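Local coordinates for leucine aminopeptidase (Fimbriiglobus ruber, PDB 7D1B), which is probably a zinc-dependent glutaminyl cyclase of the M28 peptidase family, converting N-terminal glutamine of peptides to pyroglutamate, at residues A54-V58 with I318-M323. Where two conformers were deposited one is given. Residues are numbered along the deposited sequence.
Sequences AVKYV and ISGKQM
Residues 54-58 form part of helix 51-63 and are helical throughout, with Val58 N hydrogen-bonded to Ala54 O at 3.2 Å. They pack on the start of the C-terminal helix 320-336. Ile318 and Ser319 are extended and lead into that helix, which begins at Gly320. Ser319 is its N-cap: Ser319 OG accepts from Gln322 N at 3.0 Å, and its CA-to-CB bond points away from residues 54-58. Met323 N is hydrogen-bonded to Ser319 O at 3.0 Å.

No hydrogen bond joins the two segments; the contact is apolar and buries 261 Å² in total. Ala54 directs CB toward the partner, 3.9 Å from Met323 CE. Val55 sets the register, with its CA 5.6 Å from Gly320 CA. The t rotamer of Val55 brings Val55 CG2 to 3.6 Å from Gly320 N and 4.1 Å from Ile318 CG2. This close approach occurs where Gly320 has no side chain; a CB there would lie tight against Val55 CG2. The Tyr57 CA-to-CB bond points sideways and the end of its side chain leads away; its OH is hydrogen-bonded to His168 NE2. Val58, also t, points toward the partner. Val58 CG1 is 4.0 Å from Ile318 CG1, and Val58 CG2 is 4.1 Å from Met323 SD. Met323 (m, t, p) thus spans one helical turn, reaching Ala54 and Val58. Ile318 (m, m) also touches Asn154, next to the zinc ligand Asp155, but its side chain is about 12 Å from the zinc ion.

The arrangement is an N-capped helix start packed against an N-terminal helix. It joins the first and last helices of the chain beside helix 153-167 in an M28-family zinc-enzyme domain with a central mixed sheet.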
ATOM      1  N   ALA A  54     -10.180   5.473 -10.997  1.00 13.33           N
ATOM      2  CA  ALA A  54      -9.518   4.688  -9.962  1.00 13.62           C
ATOM      3  C   ALA A  54     -10.016   3.245  -9.956  1.00 13.23           C
ATOM      4  O   ALA A  54      -9.215   2.292  -9.870  1.00 13.84           O
ATOM      5  CB  ALA A  54      -9.732   5.371  -8.608  1.00 14.77           C
ATOM      6  N   VAL A  55     -11.342   3.052 -10.051  1.00 13.61           N
ATOM      7  CA  VAL A  55     -11.867   1.687 -10.091  1.00 14.48           C
ATOM      8  C   VAL A  55     -11.427   0.974 -11.364  1.00 14.00           C
ATOM      9  O   VAL A  55     -11.124  -0.231 -11.343  1.00 15.07           O
ATOM     10  CB  VAL A  55     -13.395   1.683  -9.922  1.00 16.35           C
ATOM     11  CG1 VAL A  55     -13.956   0.295 -10.167  1.00 20.71           C
ATOM     12  CG2 VAL A  55     -13.759   2.175  -8.539  1.00 17.12           C
ATOM     13  N   LYS A  56     -11.385   1.701 -12.489  1.00 14.23           N
ATOM     14  CA  LYS A  56     -10.921   1.112 -13.740  1.00 15.05           C
ATOM     15  C   LYS A  56      -9.501   0.587 -13.604  1.00 13.24           C
ATOM     16  O   LYS A  56      -9.165  -0.448 -14.180  1.00 14.77           O
ATOM     17  CB  LYS A  56     -11.021   2.130 -14.878  1.00 17.57           C
ATOM     18  CG  LYS A  56     -10.453   1.671 -16.220  0.66 20.21           C
ATOM     19  CD  LYS A  56     -10.414   2.812 -17.249  0.66 24.34           C
ATOM     20  CE  LYS A  56      -9.262   3.778 -16.965  0.66 25.84           C
ATOM     21  NZ  LYS A  56      -9.172   4.918 -17.926  0.66 28.30           N
ATOM     22  N   TYR A  57      -8.649   1.288 -12.856  1.00 13.60           N
ATOM     23  CA  TYR A  57      -7.291   0.783 -12.649  1.00 13.27           C
ATOM     24  C   TYR A  57      -7.292  -0.496 -11.812  1.00 12.81           C
ATOM     25  O   TYR A  57      -6.487  -1.401 -12.069  1.00 13.95           O
ATOM     26  CB  TYR A  57      -6.395   1.866 -12.038  1.00 13.83           C
ATOM     27  CG  TYR A  57      -6.075   3.000 -12.978  1.00 13.52           C
ATOM     28  CD1 TYR A  57      -5.846   2.764 -14.323  1.00 16.51           C
ATOM     29  CD2 TYR A  57      -5.988   4.306 -12.515  1.00 13.92           C
ATOM     30  CE1 TYR A  57      -5.536   3.796 -15.183  1.00 16.40           C
ATOM     31  CE2 TYR A  57      -5.676   5.348 -13.365  1.00 14.27           C
ATOM     32  CZ  TYR A  57      -5.465   5.094 -14.703  1.00 13.99           C
ATOM     33  OH  TYR A  57      -5.161   6.122 -15.573  1.00 15.70           O
ATOM     34  N   VAL A  58      -8.182  -0.599 -10.812  1.00 12.93           N
ATOM     35  CA  VAL A  58      -8.310  -1.886 -10.113  1.00 13.11           C
ATOM     36  C   VAL A  58      -8.673  -2.987 -11.103  1.00 13.21           C
ATOM     37  O   VAL A  58      -8.087  -4.080 -11.097  1.00 14.13           O
ATOM     38  CB  VAL A  58      -9.338  -1.828  -8.970  1.00 13.53           C
ATOM     39  CG1 VAL A  58      -9.456  -3.211  -8.326  1.00 15.72           C
ATOM     40  CG2 VAL A  58      -8.948  -0.791  -7.934  1.00 14.46           C
ATOM     41  N   ILE A 318     -14.919  -2.676  -4.784  1.00 14.60           N
ATOM     42  CA  ILE A 318     -14.196  -1.425  -4.583  1.00 13.88           C
ATOM     43  C   ILE A 318     -15.147  -0.250  -4.756  1.00 14.07           C
ATOM     44  O   ILE A 318     -15.926  -0.208  -5.712  1.00 16.75           O
ATOM     45  CB  ILE A 318     -13.035  -1.314  -5.580  1.00 15.00           C
ATOM     46  CG1 ILE A 318     -12.114  -2.535  -5.481  1.00 17.46           C
ATOM     47  CG2 ILE A 318     -12.283   0.001  -5.369  1.00 16.92           C
ATOM     48  CD1 ILE A 318     -11.553  -2.788  -4.081  1.00 19.66           C
ATOM     49  N   SER A 319     -15.082   0.711  -3.844  1.00 12.71           N
ATOM     50  CA  SER A 319     -15.825   1.959  -3.964  1.00 12.32           C
ATOM     51  C   SER A 319     -14.898   3.057  -4.493  1.00 12.15           C
ATOM     52  O   SER A 319     -13.900   3.401  -3.848  1.00 12.34           O
ATOM     53  CB  SER A 319     -16.373   2.354  -2.597  1.00 12.69           C
ATOM     54  OG  SER A 319     -16.711   3.728  -2.597  1.00 13.89           O
ATOM     55  N   GLY A 320     -15.241   3.635  -5.643  1.00 13.64           N
ATOM     56  CA  GLY A 320     -14.454   4.752  -6.145  1.00 14.56           C
ATOM     57  C   GLY A 320     -14.451   5.943  -5.208  1.00 13.12           C
ATOM     58  O   GLY A 320     -13.435   6.618  -5.062  1.00 13.00           O
ATOM     59  N   LYS A 321     -15.590   6.216  -4.560  1.00 13.11           N
ATOM     60  CA  LYS A 321     -15.641   7.315  -3.604  1.00 13.48           C
ATOM     61  C   LYS A 321     -14.703   7.064  -2.431  1.00 11.84           C
ATOM     62  O   LYS A 321     -14.019   7.978  -1.963  1.00 12.47           O
ATOM     63  CB  LYS A 321     -17.070   7.524  -3.108  1.00 15.84           C
ATOM     64  CG  LYS A 321     -17.160   8.333  -1.791  1.00 23.21           C
ATOM     65  CD  LYS A 321     -17.056   9.850  -1.870  1.00 27.59           C
ATOM     66  CE  LYS A 321     -17.232  10.424  -0.470  0.68 24.80           C
ATOM     67  NZ  LYS A 321     -16.612  11.753  -0.334  0.68 24.65           N
ATOM     68  N   GLN A 322     -14.648   5.824  -1.948  1.00 12.04           N
ATOM     69  CA  GLN A 322     -13.726   5.494  -0.871  1.00 11.53           C
ATOM     70  C   GLN A 322     -12.279   5.685  -1.316  1.00 11.36           C
ATOM     71  O   GLN A 322     -11.452   6.227  -0.559  1.00 11.86           O
ATOM     72  CB  GLN A 322     -13.985   4.060  -0.420  1.00 12.35           C
ATOM     73  CG  GLN A 322     -13.056   3.545   0.671  1.00 12.12           C
ATOM     74  CD  GLN A 322     -13.119   4.335   1.970  1.00 11.39           C
ATOM     75  OE1 GLN A 322     -14.098   5.041   2.256  1.00 12.50           O
ATOM     76  NE2 GLN A 322     -12.074   4.220   2.776  1.00 12.07           N
ATOM     77  N   MET A 323     -11.958   5.284  -2.553  1.00 11.59           N
ATOM     78  CA  MET A 323     -10.611   5.499  -3.067  1.00 12.37           C
ATOM     79  C   MET A 323     -10.274   6.984  -3.114  1.00 11.66           C
ATOM     80  O   MET A 323      -9.176   7.388  -2.731  1.00 12.71           O
ATOM     81  CB  MET A 323     -10.476   4.882  -4.456  1.00 13.32           C
ATOM     82  CG  MET A 323     -10.591   3.393  -4.437  1.00 14.17           C
ATOM     83  SD  MET A 323     -10.144   2.544  -5.932  0.62 12.63           S
ATOM     84  CE  MET A 323      -8.375   2.795  -6.066  1.00 13.49           C
TER